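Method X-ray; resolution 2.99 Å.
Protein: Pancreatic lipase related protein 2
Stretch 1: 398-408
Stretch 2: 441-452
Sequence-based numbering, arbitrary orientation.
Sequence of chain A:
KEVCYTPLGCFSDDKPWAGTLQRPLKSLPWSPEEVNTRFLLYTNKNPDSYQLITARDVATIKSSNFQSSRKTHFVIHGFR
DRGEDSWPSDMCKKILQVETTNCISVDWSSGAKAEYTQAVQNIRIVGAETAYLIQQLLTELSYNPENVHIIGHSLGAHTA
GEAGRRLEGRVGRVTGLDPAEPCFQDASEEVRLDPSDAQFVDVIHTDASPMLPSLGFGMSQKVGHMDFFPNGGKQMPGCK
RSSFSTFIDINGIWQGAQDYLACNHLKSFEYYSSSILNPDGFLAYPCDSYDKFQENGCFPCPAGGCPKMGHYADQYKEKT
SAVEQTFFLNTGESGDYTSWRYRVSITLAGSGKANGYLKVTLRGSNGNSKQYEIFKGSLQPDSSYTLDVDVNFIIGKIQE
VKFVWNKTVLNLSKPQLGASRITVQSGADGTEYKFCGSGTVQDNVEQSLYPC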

ATOM      1  N   ILE A 398       6.585  21.781  15.029  1.00 99.73           N
ATOM      2  CA  ILE A 398       7.666  21.529  15.984  1.00100.00           C
ATOM      3  C   ILE A 398       7.922  22.762  16.907  1.00100.00           C
ATOM      4  O   ILE A 398       7.119  23.040  17.816  1.00100.00           O
ATOM      5  CB  ILE A 398       8.950  21.021  15.198  1.00 99.48           C
ATOM      6  CG1 ILE A 398       8.639  19.688  14.487  1.00 96.07           C
ATOM      7  CG2 ILE A 398      10.186  20.858  16.123  1.00 98.49           C
ATOM      8  CD1 ILE A 398       9.849  18.980  13.826  1.00 92.53           C
ATOM      9  N   GLN A 399       9.013  23.487  16.654  1.00100.00           N
ATOM     10  CA  GLN A 399       9.490  24.601  17.487  1.00100.00           C
ATOM     11  C   GLN A 399       9.570  24.319  19.014  1.00100.00           C
ATOM     12  O   GLN A 399       9.510  25.252  19.832  1.00100.00           O
ATOM     13  CB  GLN A 399       8.718  25.907  17.112  1.00100.00           C
ATOM     14  CG  GLN A 399       9.335  26.676  15.857  1.00100.00           C
ATOM     15  CD  GLN A 399       8.382  27.673  15.124  1.00100.00           C
ATOM     16  OE1 GLN A 399       7.171  27.442  15.002  1.00100.00           O
ATOM     17  NE2 GLN A 399       8.956  28.758  14.613  1.00100.00           N
ATOM     18  N   GLU A 400       9.766  23.036  19.365  1.00100.00           N
ATOM     19  CA  GLU A 400       9.737  22.515  20.762  1.00100.00           C
ATOM     20  C   GLU A 400      10.549  21.181  20.896  1.00100.00           C
ATOM     21  O   GLU A 400      10.035  20.177  21.417  1.00100.00           O
ATOM     22  CB  GLU A 400       8.269  22.325  21.274  1.00100.00           C
ATOM     23  CG  GLU A 400       7.376  23.593  21.310  1.00 98.38           C
ATOM     24  CD  GLU A 400       5.868  23.329  21.244  1.00 92.93           C
ATOM     25  OE1 GLU A 400       5.252  22.982  22.268  1.00 88.96           O
ATOM     26  OE2 GLU A 400       5.286  23.499  20.160  1.00 87.40           O
ATOM     27  N   VAL A 401      11.805  21.198  20.422  1.00100.00           N
ATOM     28  CA  VAL A 401      12.700  20.017  20.454  1.00100.00           C
ATOM     29  C   VAL A 401      13.272  19.777  21.872  1.00 99.99           C
ATOM     30  O   VAL A 401      12.965  20.560  22.789  1.00100.00           O
ATOM     31  CB  VAL A 401      13.901  20.082  19.396  1.00 99.96           C
ATOM     32  CG1 VAL A 401      13.468  20.673  18.071  1.00 99.14           C
ATOM     33  CG2 VAL A 401      15.143  20.825  19.927  1.00 99.38           C
ATOM     34  N   LYS A 402      14.095  18.714  22.040  1.00 98.91           N
ATOM     35  CA  LYS A 402      14.740  18.422  23.349  1.00 97.89           C
ATOM     36  C   LYS A 402      16.231  18.025  23.350  1.00 95.43           C
ATOM     37  O   LYS A 402      16.920  18.287  24.335  1.00 95.63           O
ATOM     38  CB  LYS A 402      13.921  17.390  24.146  1.00 98.55           C
ATOM     39  CG  LYS A 402      12.776  17.989  24.993  1.00100.00           C
ATOM     40  CD  LYS A 402      13.129  19.342  25.660  1.00100.00           C
ATOM     41  CE  LYS A 402      11.909  20.275  25.756  1.00100.00           C
ATOM     42  NZ  LYS A 402      12.241  21.678  26.161  1.00100.00           N
ATOM     43  N   PHE A 403      16.757  17.451  22.280  1.00 92.87           N
ATOM     44  CA  PHE A 403      18.189  17.012  22.228  1.00 90.15           C
ATOM     45  C   PHE A 403      18.483  15.796  23.175  1.00 90.22           C
ATOM     46  O   PHE A 403      17.635  14.902  23.333  1.00 91.20           O
ATOM     47  CB  PHE A 403      19.165  18.185  22.513  1.00 88.05           C
ATOM     48  CG  PHE A 403      20.537  18.027  21.891  1.00 80.96           C
ATOM     49  CD1 PHE A 403      20.680  17.785  20.534  1.00 74.97           C
ATOM     50  CD2 PHE A 403      21.689  18.140  22.641  1.00 75.01           C
ATOM     51  CE1 PHE A 403      21.949  17.645  19.935  1.00 71.14           C
ATOM     52  CE2 PHE A 403      22.954  18.001  22.031  1.00 71.95           C
ATOM     53  CZ  PHE A 403      23.073  17.750  20.682  1.00 69.55           C
ATOM     54  N   VAL A 404      19.752  15.671  23.727  1.00 88.34           N
ATOM     55  CA  VAL A 404      20.253  14.686  24.722  1.00 86.84           C
ATOM     56  C   VAL A 404      21.438  14.061  24.020  1.00 88.28           C
ATOM     57  O   VAL A 404      21.588  14.169  22.792  1.00 87.84           O
ATOM     58  CB  VAL A 404      19.295  13.517  25.149  1.00 85.15           C
ATOM     59  CG1 VAL A 404      20.063  12.451  25.919  1.00 82.67           C
ATOM     60  CG2 VAL A 404      18.176  14.030  26.048  1.00 83.00           C
ATOM     61  N   TRP A 405      22.376  13.545  24.565  1.00 90.68           N
ATOM     62  CA  TRP A 405      23.446  12.837  23.891  1.00 92.28           C
ATOM     63  C   TRP A 405      24.332  12.102  24.909  1.00 93.82           C
ATOM     64  O   TRP A 405      24.462  12.498  26.091  1.00 94.32           O
ATOM     65  CB  TRP A 405      24.246  13.754  22.955  1.00 91.92           C
ATOM     66  CG  TRP A 405      25.092  14.726  23.654  1.00 91.11           C
ATOM     67  CD1 TRP A 405      24.681  15.709  24.512  1.00 90.04           C
ATOM     68  CD2 TRP A 405      26.520  14.829  23.571  1.00 91.08           C
ATOM     69  NE1 TRP A 405      25.765  16.430  24.956  1.00 90.19           N
ATOM     70  CE2 TRP A 405      26.909  15.916  24.399  1.00 90.54           C
ATOM     71  CE3 TRP A 405      27.517  14.119  22.870  1.00 90.53           C
ATOM     72  CZ2 TRP A 405      28.252  16.305  24.551  1.00 90.23           C
ATOM     73  CZ3 TRP A 405      28.855  14.501  23.033  1.00 90.20           C
ATOM     74  CH2 TRP A 405      29.206  15.584  23.866  1.00 90.34           C
ATOM     75  N   ASN A 406      24.923  11.018  24.428  1.00 94.75           N
ATOM     76  CA  ASN A 406      25.569  10.048  25.270  1.00 95.69           C
ATOM     77  C   ASN A 406      26.937   9.718  24.702  1.00 97.06           C
ATOM     78  O   ASN A 406      27.281  10.172  23.606  1.00 97.00           O
ATOM     79  CB  ASN A 406      24.665   8.825  25.362  1.00 95.80           C
ATOM     80  CG  ASN A 406      23.357   9.128  26.079  1.00 95.37           C
ATOM     81  OD1 ASN A 406      22.301   9.223  25.462  1.00 94.03           O
ATOM     82  ND2 ASN A 406      23.436   9.291  27.391  1.00 96.37           N
ATOM     83  N   LYS A 407      27.705   8.927  25.456  1.00 98.84           N
ATOM     84  CA  LYS A 407      29.132   8.677  25.199  1.00 99.82           C
ATOM     85  C   LYS A 407      29.434   7.327  24.481  1.00 99.87           C
ATOM     86  O   LYS A 407      28.699   6.357  24.615  1.00 99.98           O
ATOM     87  CB  LYS A 407      29.873   8.730  26.547  1.00100.00           C
ATOM     88  CG  LYS A 407      29.482   9.901  27.486  1.00100.00           C
ATOM     89  CD  LYS A 407      30.311  11.157  27.199  1.00100.00           C
ATOM     90  CE  LYS A 407      30.595  11.983  28.458  1.00100.00           C
ATOM     91  NZ  LYS A 407      32.070  12.131  28.700  1.00100.00           N
ATOM     92  N   THR A 408      30.532   7.271  23.735  1.00 99.77           N
ATOM     93  CA  THR A 408      30.907   6.076  22.964  1.00100.00           C
ATOM     94  C   THR A 408      32.355   5.681  23.229  1.00100.00           C
ATOM     95  O   THR A 408      32.636   4.536  23.539  1.00100.00           O
ATOM     96  CB  THR A 408      30.681   6.348  21.462  1.00 99.89           C
ATOM     97  OG1 THR A 408      29.362   5.940  21.115  1.00 98.91           O
ATOM     98  CG2 THR A 408      31.568   5.489  20.535  1.00 99.30           C
ATOM     99  N   VAL A 441      25.792  23.701  26.640  1.00100.00           N
ATOM    100  CA  VAL A 441      25.973  22.881  27.830  1.00100.00           C
ATOM    101  C   VAL A 441      26.577  21.541  27.362  1.00100.00           C
ATOM    102  O   VAL A 441      26.256  21.016  26.281  1.00100.00           O
ATOM    103  CB  VAL A 441      24.654  22.666  28.694  1.00100.00           C
ATOM    104  CG1 VAL A 441      24.021  23.996  29.155  1.00100.00           C
ATOM    105  CG2 VAL A 441      23.646  21.835  27.941  1.00100.00           C
ATOM    106  N   GLN A 442      27.464  21.023  28.205  1.00100.00           N
ATOM    107  CA  GLN A 442      28.357  19.915  27.884  1.00100.00           C
ATOM    108  C   GLN A 442      27.590  18.704  27.370  1.00100.00           C
ATOM    109  O   GLN A 442      27.281  18.645  26.178  1.00100.00           O
ATOM    110  CB  GLN A 442      29.214  19.554  29.120  1.00100.00           C
ATOM    111  CG  GLN A 442      30.109  20.689  29.635  1.00100.00           C
ATOM    112  CD  GLN A 442      30.956  20.288  30.829  1.00100.00           C
ATOM    113  OE1 GLN A 442      30.578  19.400  31.602  1.00100.00           O
ATOM    114  NE2 GLN A 442      32.103  20.942  30.983  1.00100.00           N
ATOM    115  N   ASP A 443      27.270  17.779  28.285  1.00100.00           N
ATOM    116  CA  ASP A 443      26.746  16.448  27.963  1.00100.00           C
ATOM    117  C   ASP A 443      25.404  16.187  28.619  1.00100.00           C
ATOM    118  O   ASP A 443      25.040  16.866  29.569  1.00100.00           O
ATOM    119  CB  ASP A 443      27.722  15.353  28.403  1.00100.00           C
ATOM    120  CG  ASP A 443      27.327  13.989  27.885  1.00100.00           C
ATOM    121  OD1 ASP A 443      26.493  13.323  28.524  1.00100.00           O
ATOM    122  OD2 ASP A 443      27.773  13.514  26.830  1.00100.00           O
ATOM    123  N   ASN A 444      24.678  15.200  28.096  1.00100.00           N
ATOM    124  CA  ASN A 444      23.463  14.689  28.725  1.00100.00           C
ATOM    125  C   ASN A 444      22.609  15.823  29.296  1.00100.00           C
ATOM    126  O   ASN A 444      22.536  16.012  30.513  1.00100.00           O
ATOM    127  CB  ASN A 444      23.805  13.662  29.816  1.00100.00           C
ATOM    128  CG  ASN A 444      22.992  12.419  29.700  1.00100.00           C
ATOM    129  OD1 ASN A 444      21.869  12.342  30.179  1.00100.00           O
ATOM    130  ND2 ASN A 444      23.549  11.432  29.055  1.00100.00           N
ATOM    131  N   VAL A 445      22.002  16.605  28.408  1.00100.00           N
ATOM    132  CA  VAL A 445      21.086  17.670  28.828  1.00100.00           C
ATOM    133  C   VAL A 445      19.844  17.665  27.923  1.00100.00           C
ATOM    134  O   VAL A 445      19.837  17.020  26.876  1.00100.00           O
ATOM    135  CB  VAL A 445      21.799  19.079  28.834  1.00100.00           C
ATOM    136  CG1 VAL A 445      20.980  20.128  29.608  1.00100.00           C
ATOM    137  CG2 VAL A 445      23.197  18.985  29.434  1.00100.00           C
ATOM    138  N   GLU A 446      18.782  18.350  28.340  1.00100.00           N
ATOM    139  CA  GLU A 446      17.664  18.629  27.443  1.00100.00           C
ATOM    140  C   GLU A 446      17.651  20.119  27.017  1.00100.00           C
ATOM    141  O   GLU A 446      16.598  20.795  27.025  1.00100.00           O
ATOM    142  CB  GLU A 446      16.355  18.154  28.063  1.00100.00           C
ATOM    143  CG  GLU A 446      16.299  16.635  28.130  1.00100.00           C
ATOM    144  CD  GLU A 446      15.375  16.127  29.214  1.00100.00           C
ATOM    145  OE1 GLU A 446      15.554  16.526  30.382  1.00100.00           O
ATOM    146  OE2 GLU A 446      14.473  15.322  28.905  1.00100.00           O
ATOM    147  N   GLN A 447      18.863  20.586  26.653  1.00100.00           N
ATOM    148  CA  GLN A 447      19.150  21.868  25.980  1.00100.00           C
ATOM    149  C   GLN A 447      18.092  22.194  24.926  1.00100.00           C
ATOM    150  O   GLN A 447      18.277  21.863  23.755  1.00100.00           O
ATOM    151  CB  GLN A 447      20.559  21.781  25.331  1.00100.00           C
ATOM    152  CG  GLN A 447      20.815  22.589  24.036  1.00100.00           C
ATOM    153  CD  GLN A 447      22.059  22.139  23.300  1.00 98.02           C
ATOM    154  OE1 GLN A 447      22.280  22.475  22.132  1.00 92.45           O
ATOM    155  NE2 GLN A 447      22.878  21.385  23.979  1.00 93.51           N
ATOM    156  N   SER A 448      16.988  22.832  25.325  1.00100.00           N
ATOM    157  CA  SER A 448      15.859  23.023  24.402  1.00100.00           C
ATOM    158  C   SER A 448      16.115  24.185  23.417  1.00100.00           C
ATOM    159  O   SER A 448      15.783  25.336  23.707  1.00100.00           O
ATOM    160  CB  SER A 448      14.549  23.218  25.176  1.00100.00           C
ATOM    161  OG  SER A 448      14.424  22.264  26.212  1.00100.00           O
ATOM    162  N   LEU A 449      16.713  23.888  22.258  1.00100.00           N
ATOM    163  CA  LEU A 449      16.940  24.909  21.222  1.00100.00           C
ATOM    164  C   LEU A 449      15.570  25.511  20.818  1.00100.00           C
ATOM    165  O   LEU A 449      14.554  24.810  20.900  1.00100.00           O
ATOM    166  CB  LEU A 449      17.686  24.297  20.015  1.00100.00           C
ATOM    167  CG  LEU A 449      19.199  24.562  19.867  1.00100.00           C
ATOM    168  CD1 LEU A 449      20.036  23.647  20.736  1.00100.00           C
ATOM    169  CD2 LEU A 449      19.700  24.482  18.436  1.00100.00           C
ATOM    170  N   TYR A 450      15.516  26.787  20.422  1.00100.00           N
ATOM    171  CA  TYR A 450      14.216  27.426  20.158  1.00100.00           C
ATOM    172  C   TYR A 450      14.226  28.378  18.944  1.00100.00           C
ATOM    173  O   TYR A 450      15.291  28.687  18.438  1.00100.00           O
ATOM    174  CB  TYR A 450      13.698  28.103  21.448  1.00100.00           C
ATOM    175  CG  TYR A 450      12.613  27.294  22.182  1.00100.00           C
ATOM    176  CD1 TYR A 450      11.248  27.621  22.088  1.00100.00           C
ATOM    177  CD2 TYR A 450      12.958  26.200  22.968  1.00100.00           C
ATOM    178  CE1 TYR A 450      10.279  26.876  22.764  1.00100.00           C
ATOM    179  CE2 TYR A 450      12.001  25.451  23.638  1.00100.00           C
ATOM    180  CZ  TYR A 450      10.671  25.795  23.541  1.00100.00           C
ATOM    181  OH  TYR A 450       9.752  25.041  24.224  1.00100.00           O
ATOM    182  N   PRO A 451      13.045  28.821  18.482  1.00100.00           N
ATOM    183  CA  PRO A 451      12.882  29.522  17.202  1.00100.00           C
ATOM    184  C   PRO A 451      13.883  30.620  16.883  1.00100.00           C
ATOM    185  O   PRO A 451      14.302  31.312  17.792  1.00100.00           O
ATOM    186  CB  PRO A 451      11.508  30.182  17.355  1.00100.00           C
ATOM    187  CG  PRO A 451      10.760  29.292  18.255  1.00100.00           C
ATOM    188  CD  PRO A 451      11.746  28.697  19.169  1.00100.00           C
ATOM    189  N   CYS A 452      14.233  30.769  15.605  1.00100.00           N
ATOM    190  CA  CYS A 452      14.885  31.982  15.082  1.00100.00           C
ATOM    191  C   CYS A 452      14.897  31.955  13.555  1.00100.00           C
ATOM    192  O   CYS A 452      14.635  32.942  12.874  1.00100.00           O
ATOM    193  CB  CYS A 452      16.309  32.155  15.627  1.00100.00           C
ATOM    194  SG  CYS A 452      17.239  30.611  15.755  1.00100.00           S
ATOM    195  OXT CYS A 452      15.157  30.938  12.925  1.00100.00           O
TER

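Stretches 398-408 and 441-452 run alongside each other in opposite directions, Gln399 lying nearest Pro451, Lys402 nearest Ser448 and Val404 nearest Asn444. Together they bury 883 Å², yet few conventional hydrogen bonds cross between them; packing and backbone carbonyl contacts make up most of the join.

The clearest polar link is made by Trp405. Its CA-to-CB bond points sideways, but with chi1 at p the indole reaches the other stretch, and NE1 donates a hydrogen bond to Gln442 O at 2.9 Å. The carbonyl approaches at the ring edge, near its plane, where the N-H of an indole points. Trp405 suits this buried position because one side chain supplies both a donor and a broad aromatic surface. The backbone adds a second, weak hydrogen bond, from Asn444 N to Trp405 O at 3.4 Å, so the same residue is held through side chain and main chain.

Between the central residues the backbones meet through CA-H...O contacts. Val404 CA lies 3.2 Å from Val445 O, and Glu446 CA lies 3.2 Å from Lys402 O. At these contacts the chains lie close without the regular N-H...O ladder of a sheet; Val404 N, 3.4 Å from Val445 O, is at too poor an angle for a hydrogen bond.

Polar atoms lie against three aromatic rings. Asp443, with chi1 at t, brings OD2 over one face of the Trp405 indole, 3.5 Å from CE2. The same carboxylate oxygen, Asp443 OD2, is 3.5 Å from Lys407 CD, so the aliphatic part of the lysine packs beside it. At the other end of the contact, Gln399 O lies over one face of the Tyr450 ring, 3.4 Å from CE1. Phe403 is buried, its CA-to-CB bond points toward the second stretch, and CD2 of its apolar ring lies 3.7 Å from Gln447 NE2.

Aliphatic contacts complete the join. Val401 CG2 is 4.3 Å from Leu449 CB, joining two buried apolar residues whose compact, branched side chains need no polar partner here. Val404, with chi1 at t, places CG2 3.8 Å from Glu446 CG, using the methylene portion of an otherwise exposed acidic side chain. Lys402 likewise lends its hydrocarbon chain, with CD 4.2 Å from Glu446 CB. Near the C-terminus, Gln399 CG meets Pro451 CG at 3.8 Å, the methylene of the glutamine lying against the proline ring.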